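Ferredoxin (Thauera aromatica, PDB 1RGV) probably serves as the electron donor to 4-hydroxybenzoyl-CoA reductase, carrying electrons on two [4Fe-4S] clusters. Local coordinates at residues Y3-C8 with C57-P62; A10-V15 with P28-D33; C37-G42 with E69-K74. All blocks are in the same frame, centred on the assembly; numbering follows the deposited sequence.

Contact 1 of 3, residues Y3-C8 with C57-P62; sequences YINDDC and CIPDNP. With SF4 (iron/sulfur cluster), chain B.
N5 and C57 meet through backbone and side chain at once: N5 N donates an almost straight bond (172°) to C57 O at 2.7 Å, and their CB atoms touch. I4 adds a CA-H...O contact to the same oxygen, its CA 3.3 Å from C57 O. Two residues back, Y3 N bonds to P59 O at 3.2 Å, so the two segments run antiparallel, joining the start of the chain to its later part as in other 2[4Fe-4S] ferredoxins. The Y3 ring brings its CE2 corner obliquely to P59 CG, while N61 crosses the tyrosine at about a right angle, ND2 lying 3.6 Å from Y3 CB; N61 OD1 is held by D63 N. At the other end C8 SG, anti to its backbone N (chi1 176°), binds iron FE3 at 2.5 Å. C57 SG only packs on the cluster, 3.5 Å from sulfide S4, the fourth cysteine ligand being C53. I4 CG2 lies 3.9 Å from the same sulfide. Further out, R50 of helix 48-52 bonds to I58 O and forms a salt bridge with D60, while I4 and I58 both rest on I32 of strand 31-32.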
loop_
_atom_site.group_PDB
_atom_site.type_symbol
_atom_site.label_atom_id
_atom_site.label_comp_id
_atom_site.label_asym_id
_atom_site.label_seq_id
_atom_site.Cartn_x
_atom_site.Cartn_y
_atom_site.Cartn_z
ATOM N N TYR A 3 -5.348 2.451 0.379
ATOM C CA TYR A 3 -5.617 3.059 -0.912
ATOM C C TYR A 3 -5.167 4.511 -0.828
ATOM O O TYR A 3 -4.937 5.022 0.268
ATOM C CB TYR A 3 -7.102 2.937 -1.254
ATOM C CG TYR A 3 -7.972 4.069 -0.781
ATOM C CD1 TYR A 3 -8.382 5.065 -1.664
ATOM C CD2 TYR A 3 -8.419 4.129 0.539
ATOM C CE1 TYR A 3 -9.222 6.093 -1.251
ATOM C CE2 TYR A 3 -9.263 5.154 0.966
ATOM C CZ TYR A 3 -9.663 6.134 0.065
ATOM O OH TYR A 3 -10.511 7.149 0.466
ATOM N N ILE A 4 -5.029 5.175 -1.971
ATOM C CA ILE A 4 -4.562 6.555 -1.974
ATOM C C ILE A 4 -5.626 7.633 -2.220
ATOM O O ILE A 4 -6.428 7.542 -3.153
ATOM C CB ILE A 4 -3.416 6.712 -2.991
ATOM C CG1 ILE A 4 -2.285 5.742 -2.621
ATOM C CG2 ILE A 4 -2.928 8.156 -3.021
ATOM C CD1 ILE A 4 -1.187 5.631 -3.659
ATOM N N ASN A 5 -5.609 8.644 -1.349
ATOM C CA ASN A 5 -6.516 9.790 -1.395
ATOM C C ASN A 5 -6.360 10.559 -2.681
ATOM O O ASN A 5 -5.581 10.189 -3.556
ATOM C CB ASN A 5 -6.204 10.778 -0.270
ATOM C CG ASN A 5 -7.074 10.586 0.931
ATOM O OD1 ASN A 5 -8.060 9.849 0.882
ATOM N ND2 ASN A 5 -6.729 11.259 2.027
ATOM N N ASP A 6 -7.095 11.660 -2.769
ATOM C CA ASP A 6 -7.017 12.524 -3.925
ATOM C C ASP A 6 -6.067 13.656 -3.548
ATOM O O ASP A 6 -5.783 14.543 -4.350
ATOM C CB ASP A 6 -8.392 13.078 -4.276
ATOM C CG ASP A 6 -8.551 13.306 -5.764
ATOM O OD1 ASP A 6 -7.671 13.966 -6.373
ATOM O OD2 ASP A 6 -9.555 12.820 -6.331
ATOM N N ASP A 7 -5.578 13.620 -2.311
ATOM C CA ASP A 7 -4.640 14.631 -1.846
ATOM C C ASP A 7 -3.236 14.241 -2.279
ATOM O O ASP A 7 -2.263 14.941 -1.994
ATOM C CB ASP A 7 -4.683 14.771 -0.323
ATOM C CG ASP A 7 -5.966 15.408 0.167
ATOM O OD1 ASP A 7 -6.598 16.157 -0.610
ATOM O OD2 ASP A 7 -6.335 15.170 1.335
ATOM N N CYS A 8 -3.133 13.110 -2.965
ATOM C CA CYS A 8 -1.846 12.646 -3.444
ATOM C C CYS A 8 -1.209 13.775 -4.255
ATOM O O CYS A 8 -1.886 14.447 -5.033
ATOM C CB CYS A 8 -2.036 11.403 -4.314
ATOM S SG CYS A 8 -0.524 10.782 -5.072
ATOM N N CYS A 57 -1.891 10.730 2.683
ATOM C CA CYS A 57 -3.050 10.327 1.888
ATOM C C CYS A 57 -3.187 8.832 1.600
ATOM O O CYS A 57 -3.620 8.449 0.513
ATOM C CB CYS A 57 -3.023 11.087 0.561
ATOM S SG CYS A 57 -1.461 10.904 -0.350
ATOM N N ILE A 58 -2.838 7.993 2.573
ATOM C CA ILE A 58 -2.918 6.546 2.392
ATOM C C ILE A 58 -3.757 5.899 3.498
ATOM O O ILE A 58 -3.245 5.152 4.339
ATOM C CB ILE A 58 -1.503 5.920 2.387
ATOM C CG1 ILE A 58 -0.581 6.732 1.473
ATOM C CG2 ILE A 58 -1.566 4.485 1.894
ATOM C CD1 ILE A 58 0.869 6.291 1.517
ATOM N N PRO A 59 -5.068 6.181 3.509
ATOM C CA PRO A 59 -5.980 5.627 4.514
ATOM C C PRO A 59 -6.290 4.146 4.307
ATOM O O PRO A 59 -5.885 3.554 3.304
ATOM C CB PRO A 59 -7.217 6.503 4.360
ATOM C CG PRO A 59 -7.214 6.803 2.896
ATOM C CD PRO A 59 -5.771 7.131 2.629
ATOM N N ASP A 60 -6.999 3.554 5.265
ATOM C CA ASP A 60 -7.376 2.149 5.174
ATOM C C ASP A 60 -8.554 2.070 4.218
ATOM O O ASP A 60 -9.468 2.885 4.297
ATOM C CB ASP A 60 -7.801 1.598 6.539
ATOM C CG ASP A 60 -6.734 1.777 7.608
ATOM O OD1 ASP A 60 -5.535 1.616 7.302
ATOM O OD2 ASP A 60 -7.098 2.063 8.769
ATOM N N ASN A 61 -8.537 1.096 3.315
ATOM C CA ASN A 61 -9.627 0.946 2.359
ATOM C C ASN A 61 -10.791 0.169 2.971
ATOM O O ASN A 61 -10.731 -1.057 3.105
ATOM C CB ASN A 61 -9.147 0.214 1.109
ATOM C CG ASN A 61 -10.155 0.282 -0.015
ATOM O OD1 ASN A 61 -11.361 0.237 0.219
ATOM N ND2 ASN A 61 -9.666 0.385 -1.247
ATOM N N PRO A 62 -11.875 0.871 3.340
ATOM C CA PRO A 62 -13.033 0.201 3.935
ATOM C C PRO A 62 -13.605 -0.921 3.063
ATOM O O PRO A 62 -14.328 -1.786 3.559
ATOM C CB PRO A 62 -14.019 1.349 4.151
ATOM C CG PRO A 62 -13.659 2.318 3.080
ATOM C CD PRO A 62 -12.157 2.299 3.113
HETATM FE FE1 SF4 B . 2.068 10.188 -0.716
HETATM FE FE2 SF4 B . 2.897 8.351 -2.713
HETATM FE FE3 SF4 B . 0.999 10.256 -3.182
HETATM FE FE4 SF4 B . 3.662 10.951 -2.788
HETATM S S1 SF4 B . 2.737 9.641 -4.548
HETATM S S2 SF4 B . 1.908 11.858 -2.124
HETATM S S3 SF4 B . 4.240 9.364 -1.335
HETATM S S4 SF4 B . 0.785 8.616 -1.841
#

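Contact 2 of 3, residues A10-V15 with P28-D33; sequences ACDACV and PIYVID. With SF4 (iron/sulfur cluster), chain B.
Y30 reaches D12 with its hydroxyl while turning a ring face to an inorganic sulfide of the cluster that C11 and C14 hold: S1 sits 3.7 Å above the ring plane, over its centre. The motif is the CxxCxxC loop of a bacterial 2[4Fe-4S] ferredoxin, begun by C8 and here closed over a tyrosine. C11 SG binds iron FE4 and C14 SG binds FE2; chi1 angles of 70° and 61° turn each SG to its iron. The ring lies beside the cluster, and A10, D12, C14 and V15 of the cysteine loop meet it. At its edge, near the ring plane, are D12 OD2 and V15 CG2, the latter 3.9 Å from Y30 CE2. A10 brings CB to within 3.6 Å of Y30 CE1, and the same methyl rests on P28 O. C14 SG makes an oblique sulfur-aromatic contact, 5.4 Å from the Y30 centroid. I23 of strand 23-24 touches both Y30 and C14.

Y30 OH donates to D12 OD2 at 2.9 Å, using the anti lone pair of that oxygen, and the carboxylate is turned 70° against the ring. The bond probably helps to hold the D12 carboxylate in its rotation. D12 begins a type I turn to V15, so this one bond ties the tyrosine to the fold of the cysteine loop itself. Within that turn, A13 N donates to C11 SG at 3.5 Å, an N-H...S bond to a thiolate already bound to iron.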
loop_
_atom_site.group_PDB
_atom_site.type_symbol
_atom_site.label_atom_id
_atom_site.label_comp_id
_atom_site.label_asym_id
_atom_site.label_seq_id
_atom_site.Cartn_x
_atom_site.Cartn_y
_atom_site.Cartn_z
ATOM N N ALA A 10 1.638 13.103 -5.975
ATOM C CA ALA A 10 2.382 12.387 -7.003
ATOM C C ALA A 10 3.883 12.648 -6.890
ATOM O O ALA A 10 4.562 12.820 -7.900
ATOM C CB ALA A 10 1.880 12.790 -8.386
ATOM N N CYS A 11 4.397 12.677 -5.661
ATOM C CA CYS A 11 5.821 12.911 -5.439
ATOM C C CYS A 11 6.634 11.639 -5.706
ATOM O O CYS A 11 7.866 11.672 -5.728
ATOM C CB CYS A 11 6.069 13.408 -4.013
ATOM S SG CYS A 11 5.799 12.183 -2.713
ATOM N N ASP A 12 5.933 10.521 -5.891
ATOM C CA ASP A 12 6.567 9.239 -6.196
ATOM C C ASP A 12 7.420 8.644 -5.060
ATOM O O ASP A 12 7.923 7.519 -5.164
ATOM C CB ASP A 12 7.404 9.403 -7.475
ATOM C CG ASP A 12 7.924 8.085 -8.015
ATOM O OD1 ASP A 12 9.076 7.726 -7.691
ATOM O OD2 ASP A 12 7.179 7.404 -8.758
ATOM N N ALA A 13 7.550 9.388 -3.967
ATOM C CA ALA A 13 8.347 8.958 -2.827
ATOM C C ALA A 13 7.966 7.622 -2.192
ATOM O O ALA A 13 8.736 7.073 -1.405
ATOM C CB ALA A 13 8.326 10.038 -1.764
ATOM N N CYS A 14 6.804 7.083 -2.535
ATOM C CA CYS A 14 6.361 5.834 -1.920
ATOM C C CYS A 14 6.686 4.538 -2.648
ATOM O O CYS A 14 6.789 3.487 -2.016
ATOM C CB CYS A 14 4.852 5.889 -1.674
ATOM S SG CYS A 14 3.873 6.087 -3.176
ATOM N N VAL A 15 6.837 4.602 -3.967
ATOM C CA VAL A 15 7.122 3.402 -4.756
ATOM C C VAL A 15 8.274 2.539 -4.212
ATOM O O VAL A 15 8.130 1.318 -4.119
ATOM C CB VAL A 15 7.416 3.762 -6.234
ATOM C CG1 VAL A 15 7.637 2.498 -7.036
ATOM C CG2 VAL A 15 6.257 4.559 -6.819
ATOM N N PRO A 28 -3.848 12.410 -12.083
ATOM C CA PRO A 28 -3.118 13.170 -11.061
ATOM C C PRO A 28 -2.591 12.414 -9.831
ATOM O O PRO A 28 -1.628 12.862 -9.202
ATOM C CB PRO A 28 -4.125 14.241 -10.665
ATOM C CG PRO A 28 -5.413 13.483 -10.729
ATOM C CD PRO A 28 -5.289 12.725 -12.032
ATOM N N ILE A 29 -3.207 11.287 -9.474
ATOM C CA ILE A 29 -2.757 10.552 -8.289
ATOM C C ILE A 29 -2.302 9.114 -8.541
ATOM O O ILE A 29 -2.549 8.544 -9.606
ATOM C CB ILE A 29 -3.859 10.524 -7.197
ATOM C CG1 ILE A 29 -5.062 9.703 -7.680
ATOM C CG2 ILE A 29 -4.283 11.946 -6.852
ATOM C CD1 ILE A 29 -6.206 9.623 -6.676
ATOM N N TYR A 30 -1.631 8.538 -7.548
ATOM C CA TYR A 30 -1.138 7.169 -7.633
ATOM C C TYR A 30 -2.208 6.170 -7.197
ATOM O O TYR A 30 -3.103 6.503 -6.417
ATOM C CB TYR A 30 0.112 7.019 -6.771
ATOM C CG TYR A 30 1.369 7.552 -7.425
ATOM C CD1 TYR A 30 1.349 8.739 -8.162
ATOM C CD2 TYR A 30 2.586 6.878 -7.294
ATOM C CE1 TYR A 30 2.510 9.236 -8.753
ATOM C CE2 TYR A 30 3.753 7.371 -7.879
ATOM C CZ TYR A 30 3.705 8.548 -8.604
ATOM O OH TYR A 30 4.850 9.042 -9.176
ATOM N N VAL A 31 -2.104 4.941 -7.699
ATOM C CA VAL A 31 -3.082 3.902 -7.394
ATOM C C VAL A 31 -2.481 2.636 -6.776
ATOM O O VAL A 31 -1.439 2.150 -7.221
ATOM C CB VAL A 31 -3.841 3.490 -8.671
ATOM C CG1 VAL A 31 -5.035 2.627 -8.304
ATOM C CG2 VAL A 31 -4.270 4.727 -9.447
ATOM N N ILE A 32 -3.149 2.108 -5.751
ATOM C CA ILE A 32 -2.704 0.889 -5.083
ATOM C C ILE A 32 -3.553 -0.294 -5.546
ATOM O O ILE A 32 -4.771 -0.176 -5.685
ATOM C CB ILE A 32 -2.837 0.988 -3.543
ATOM C CG1 ILE A 32 -1.778 1.936 -2.981
ATOM C CG2 ILE A 32 -2.719 -0.399 -2.913
ATOM C CD1 ILE A 32 -1.864 2.110 -1.469
ATOM N N ASP A 33 -2.907 -1.428 -5.790
ATOM C CA ASP A 33 -3.625 -2.617 -6.212
ATOM C C ASP A 33 -4.012 -3.345 -4.936
ATOM O O ASP A 33 -3.161 -3.935 -4.271
ATOM C CB ASP A 33 -2.723 -3.514 -7.058
ATOM C CG ASP A 33 -3.497 -4.619 -7.770
ATOM O OD1 ASP A 33 -4.443 -5.173 -7.162
ATOM O OD2 ASP A 33 -3.146 -4.938 -8.933
HETATM FE FE1 SF4 B . 2.068 10.188 -0.716
HETATM FE FE2 SF4 B . 2.897 8.351 -2.713
HETATM FE FE3 SF4 B . 0.999 10.256 -3.182
HETATM FE FE4 SF4 B . 3.662 10.951 -2.788
HETATM S S1 SF4 B . 2.737 9.641 -4.548
HETATM S S2 SF4 B . 1.908 11.858 -2.124
HETATM S S3 SF4 B . 4.240 9.364 -1.335
HETATM S S4 SF4 B . 0.785 8.616 -1.841
#

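Contact 3 of 3, residues C37-G42 with E69-K74; sequences CSECVG and EELQEK. With SF4 (iron/sulfur cluster), chain C.
V41 and L71 cross at about a right angle, the valine laying CG2 against L71 CB at 3.3 Å and CG1 near L71 CB and CD1. CG2 occupies the crowded position between the V41 backbone N and carbonyl carbon, which points it at the helix, where it also meets the backbone N of Q72. The leucine in turn spreads its two methyls over the turn: CD2 packs on S38 O at 3.6 Å, and CD1 lies against the carboxylate of E39, 3.8 Å from OE2. E39 crosses the leucine obliquely; the leucine methyl thus packs on a carboxylate whose OE2 is hydrogen-bonded to A1 N.

The turn is of type I', running from S38 to V41 and closed by V41 N to S38 O at 3.1 Å; S38 OG is bonded to N20 OD1. C40 within the turn and C37 just before it bind irons FE4 and FE3, with each SG 2.5 Å from its metal. At the far edge the bend of Q72 at chi2 turns CD toward G42, and Q72 OE1 lies 3.7 Å from G42 CA.

K74 comes from the next turn of the helix. Its chi3 (-61°) turns CE, and NZ beyond it lies 3.0 Å from C37 O, above the carbonyl plane. The ammonium also meets E66 in a salt bridge and P34 O. A leucine here would probably leave C37 O and P34 O without this donor and E66 without this opposite charge.

Helix 68-78 is thus laid on the cysteine loop that follows strand 31-32 and precedes helix 48-52, an added C-terminal helix as in ferredoxins of the Allochromatium vinosum type.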
loop_
_atom_site.group_PDB
_atom_site.type_symbol
_atom_site.label_atom_id
_atom_site.label_comp_id
_atom_site.label_asym_id
_atom_site.label_seq_id
_atom_site.Cartn_x
_atom_site.Cartn_y
_atom_site.Cartn_z
ATOM N N CYS A 37 -1.525 -5.272 -2.054
ATOM C CA CYS A 37 -1.244 -4.607 -0.786
ATOM C C CYS A 37 -1.583 -5.471 0.419
ATOM O O CYS A 37 -2.751 -5.738 0.689
ATOM C CB CYS A 37 -2.008 -3.285 -0.686
ATOM S SG CYS A 37 -1.812 -2.433 0.906
ATOM N N SER A 38 -0.550 -5.899 1.142
ATOM C CA SER A 38 -0.728 -6.727 2.334
ATOM C C SER A 38 -0.554 -5.865 3.578
ATOM O O SER A 38 -0.421 -6.377 4.692
ATOM C CB SER A 38 0.308 -7.852 2.361
ATOM O OG SER A 38 1.613 -7.335 2.564
ATOM N N GLU A 39 -0.553 -4.551 3.374
ATOM C CA GLU A 39 -0.374 -3.602 4.466
ATOM C C GLU A 39 0.984 -3.815 5.127
ATOM O O GLU A 39 1.173 -3.519 6.309
ATOM C CB GLU A 39 -1.516 -3.743 5.481
ATOM C CG GLU A 39 -2.841 -3.221 4.934
ATOM C CD GLU A 39 -3.964 -3.256 5.944
ATOM O OE1 GLU A 39 -3.744 -2.802 7.088
ATOM O OE2 GLU A 39 -5.069 -3.725 5.589
ATOM N N CYS A 40 1.924 -4.324 4.334
ATOM C CA CYS A 40 3.284 -4.599 4.775
ATOM C C CYS A 40 3.435 -5.790 5.716
ATOM O O CYS A 40 4.555 -6.120 6.112
ATOM C CB CYS A 40 3.899 -3.355 5.424
ATOM S SG CYS A 40 4.600 -2.185 4.243
ATOM N N VAL A 41 2.329 -6.437 6.082
ATOM C CA VAL A 41 2.431 -7.599 6.966
ATOM C C VAL A 41 3.245 -8.639 6.206
ATOM O O VAL A 41 3.159 -8.724 4.978
ATOM C CB VAL A 41 1.052 -8.203 7.323
ATOM C CG1 VAL A 41 0.098 -7.101 7.737
ATOM C CG2 VAL A 41 0.502 -8.992 6.152
ATOM N N GLY A 42 4.035 -9.421 6.928
ATOM C CA GLY A 42 4.862 -10.411 6.269
ATOM C C GLY A 42 6.142 -9.755 5.785
ATOM O O GLY A 42 7.011 -10.413 5.213
ATOM N N GLU A 69 -4.217 -12.503 9.193
ATOM C CA GLU A 69 -4.069 -13.846 8.650
ATOM C C GLU A 69 -4.206 -13.759 7.132
ATOM O O GLU A 69 -3.344 -14.234 6.389
ATOM C CB GLU A 69 -5.144 -14.764 9.236
ATOM C CG GLU A 69 -5.173 -14.756 10.762
ATOM C CD GLU A 69 -6.282 -15.620 11.346
ATOM O OE1 GLU A 69 -7.470 -15.346 11.057
ATOM O OE2 GLU A 69 -5.966 -16.571 12.097
ATOM N N GLU A 70 -5.289 -13.134 6.683
ATOM C CA GLU A 70 -5.544 -12.962 5.257
ATOM C C GLU A 70 -4.382 -12.214 4.618
ATOM O O GLU A 70 -3.841 -12.632 3.594
ATOM C CB GLU A 70 -6.827 -12.161 5.040
ATOM C CG GLU A 70 -8.081 -12.839 5.539
ATOM C CD GLU A 70 -9.302 -11.962 5.380
ATOM O OE1 GLU A 70 -9.377 -10.918 6.064
ATOM O OE2 GLU A 70 -10.184 -12.311 4.566
ATOM N N LEU A 71 -4.009 -11.098 5.235
ATOM C CA LEU A 71 -2.917 -10.273 4.739
ATOM C C LEU A 71 -1.624 -11.075 4.649
ATOM O O LEU A 71 -0.927 -11.028 3.634
ATOM C CB LEU A 71 -2.737 -9.057 5.650
ATOM C CG LEU A 71 -3.901 -8.063 5.609
ATOM C CD1 LEU A 71 -3.815 -7.104 6.781
ATOM C CD2 LEU A 71 -3.881 -7.321 4.278
ATOM N N GLN A 72 -1.316 -11.815 5.710
ATOM C CA GLN A 72 -0.112 -12.638 5.748
ATOM C C GLN A 72 -0.133 -13.618 4.577
ATOM O O GLN A 72 0.880 -13.827 3.905
ATOM C CB GLN A 72 -0.041 -13.413 7.069
ATOM C CG GLN A 72 1.157 -14.343 7.185
ATOM C CD GLN A 72 2.480 -13.603 7.192
ATOM O OE1 GLN A 72 2.775 -12.843 8.118
ATOM N NE2 GLN A 72 3.286 -13.818 6.158
ATOM N N GLU A 73 -1.302 -14.207 4.340
ATOM C CA GLU A 73 -1.485 -15.167 3.258
ATOM C C GLU A 73 -1.310 -14.517 1.888
ATOM O O GLU A 73 -0.753 -15.123 0.964
ATOM C CB GLU A 73 -2.868 -15.815 3.377
ATOM C CG GLU A 73 -3.001 -16.695 4.616
ATOM C CD GLU A 73 -4.409 -17.223 4.831
ATOM O OE1 GLU A 73 -5.021 -17.697 3.850
ATOM O OE2 GLU A 73 -4.899 -17.173 5.983
ATOM N N LYS A 74 -1.778 -13.278 1.762
ATOM C CA LYS A 74 -1.662 -12.542 0.509
ATOM C C LYS A 74 -0.184 -12.275 0.227
ATOM O O LYS A 74 0.269 -12.348 -0.917
ATOM C CB LYS A 74 -2.417 -11.212 0.601
ATOM C CG LYS A 74 -2.436 -10.433 -0.706
ATOM C CD LYS A 74 -2.954 -9.014 -0.529
ATOM C CE LYS A 74 -4.384 -8.984 -0.020
ATOM N NZ LYS A 74 -4.938 -7.603 -0.036
HETATM FE FE1 SF4 C . 2.972 -1.704 -0.383
HETATM FE FE2 SF4 C . 2.135 0.450 1.259
HETATM FE FE3 SF4 C . 0.605 -1.791 0.897
HETATM FE FE4 SF4 C . 2.984 -1.885 2.347
HETATM S S1 SF4 C . 1.012 -0.662 2.862
HETATM S S2 SF4 C . 2.156 -3.229 0.976
HETATM S S3 SF4 C . 4.160 -0.357 1.223
HETATM S S4 SF4 C . 1.090 -0.372 -0.623
#

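Contacts 1 and 2 share one cluster and contact 3 serves the other. The centres of contacts 1 and 2 are 10 Å apart and the two touch directly: I29 CG2 packs 3.4 Å from C8 CB, and I4 CB lies 3.4 Å from Y30 O, so 3-8 and 28-33 form one wall of the cluster pocket. Contact 3 lies across the chain's centre, about 18 Å from contact 1 and 20 Å from contact 2, centre to centre. Its link to contact 2 is I32 CG2 against C37 CB at 3.7 Å. In sequence, contact 2 falls within the span of contact 1, whereas contacts 1 and 3 interleave, their nearest atoms about 5 Å apart.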